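Local coordinates for protein (aminopeptidase) (Ochrobactrum anthropi, PDB 1B65), which releases N-terminal L-amino acids from peptides and hydrolyses esters and amides of D-alanine, as a serine aminopeptidase with a variant Ntn hydrolase fold, at residues A[174-177]-A[178-182]. Sequence-based numbering, arbitrary orientation.
Sequences PVQE and GNCGG
One face of the Q176 carboxamide rests on the side chain of C180, with C180 CB 3.6 Å from Q176 CD and almost straight along the normal to the amide plane. OE1 and NE2 of Q176 lie 3.7 and 3.8 Å from C180 CB, so CB sits over the middle of the group. The contact is van der Waals in kind. Q176 CG is anti to the backbone N (chi1 -174°) and the chain runs on extended, which brings the flat group across the bend, over C180 CB. There, chi1 of 57° sets SG between the backbone N and the carbonyl carbon, back towards the chain that precedes the turn: C180 SG is 3.7 Å from Q176 CG and 3.6 Å from Q176 O. The bend is an inverse gamma turn centred on N179, closed by the hydrogen bond from C180 N to G178 O at 2.9 Å. It belongs to the loop between helix 160-168 and strand 187-188 of this Ntn hydrolase variant, and F39 of strand 36-43 touches both Q176 and C180. The E177 carboxylate has separate partners for its two oxygens, a salt bridge from OE1 to R11 and a hydrogen bond from T197 N to OE2, and its side chain packs on helix 322-342. At the apex, the buried amide of N179 uses both ends, OD1 with K192 NZ and ND2 with E344 O.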
loop_
_atom_site.group_PDB
_atom_site.type_symbol
_atom_site.label_atom_id
_atom_site.label_comp_id
_atom_site.label_asym_id
_atom_site.label_seq_id
_atom_site.Cartn_x
_atom_site.Cartn_y
_atom_site.Cartn_z
ATOM N N PRO A 174 2.992 33.123 -16.753
ATOM C CA PRO A 174 2.861 32.164 -17.820
ATOM C C PRO A 174 4.001 31.152 -17.786
ATOM O O PRO A 174 5.130 31.496 -17.443
ATOM C CB PRO A 174 2.999 32.967 -19.114
ATOM C CG PRO A 174 2.809 34.378 -18.742
ATOM C CD PRO A 174 3.058 34.521 -17.264
ATOM N N VAL A 175 3.633 29.930 -18.160
ATOM C CA VAL A 175 4.641 28.854 -18.134
ATOM C C VAL A 175 4.929 28.399 -19.553
ATOM O O VAL A 175 3.999 28.075 -20.289
ATOM C CB VAL A 175 4.105 27.699 -17.283
ATOM C CG1 VAL A 175 4.950 26.430 -17.319
ATOM C CG2 VAL A 175 3.946 28.170 -15.830
ATOM N N GLN A 176 6.201 28.294 -19.867
ATOM C CA GLN A 176 6.653 27.775 -21.151
ATOM C C GLN A 176 6.283 26.313 -21.295
ATOM O O GLN A 176 6.265 25.596 -20.303
ATOM C CB GLN A 176 8.194 27.909 -21.215
ATOM C CG GLN A 176 8.739 27.525 -22.581
ATOM C CD GLN A 176 10.251 27.647 -22.667
ATOM O OE1 GLN A 176 10.920 27.906 -21.666
ATOM N NE2 GLN A 176 10.786 27.453 -23.860
ATOM N N GLU A 177 5.929 25.871 -22.507
ATOM C CA GLU A 177 5.565 24.481 -22.734
ATOM C C GLU A 177 6.337 23.882 -23.905
ATOM O O GLU A 177 6.959 24.587 -24.729
ATOM C CB GLU A 177 4.064 24.284 -23.051
ATOM C CG GLU A 177 3.187 24.744 -21.874
ATOM C CD GLU A 177 1.725 24.714 -22.268
ATOM O OE1 GLU A 177 1.374 25.416 -23.258
ATOM O OE2 GLU A 177 0.906 24.013 -21.679
ATOM N N GLY A 178 6.287 22.555 -23.989
ATOM C CA GLY A 178 6.889 21.928 -25.195
ATOM C C GLY A 178 8.289 21.414 -24.878
ATOM O O GLY A 178 8.520 20.746 -23.863
ATOM N N ASN A 179 9.249 21.835 -25.732
ATOM C CA ASN A 179 10.618 21.370 -25.559
ATOM C C ASN A 179 11.344 22.210 -24.533
ATOM O O ASN A 179 12.227 23.000 -24.917
ATOM C CB ASN A 179 11.418 21.365 -26.873
ATOM C CG ASN A 179 10.754 20.570 -27.970
ATOM O OD1 ASN A 179 9.858 19.809 -27.750
ATOM N ND2 ASN A 179 11.202 20.802 -29.215
ATOM N N CYS A 180 11.017 22.054 -23.239
ATOM C CA CYS A 180 11.696 22.871 -22.246
ATOM C C CYS A 180 11.832 22.120 -20.923
ATOM O O CYS A 180 11.002 21.257 -20.640
ATOM C CB CYS A 180 10.939 24.187 -22.004
ATOM S SG CYS A 180 9.210 23.971 -21.484
ATOM N N GLY A 181 12.883 22.475 -20.208
ATOM C CA GLY A 181 13.086 21.851 -18.884
ATOM C C GLY A 181 13.295 20.363 -19.071
ATOM O O GLY A 181 13.959 19.863 -19.996
ATOM N N GLY A 182 12.798 19.600 -18.064
ATOM C CA GLY A 182 12.891 18.141 -18.123
ATOM C C GLY A 182 12.238 17.565 -19.366
ATOM O O GLY A 182 12.495 16.436 -19.782
#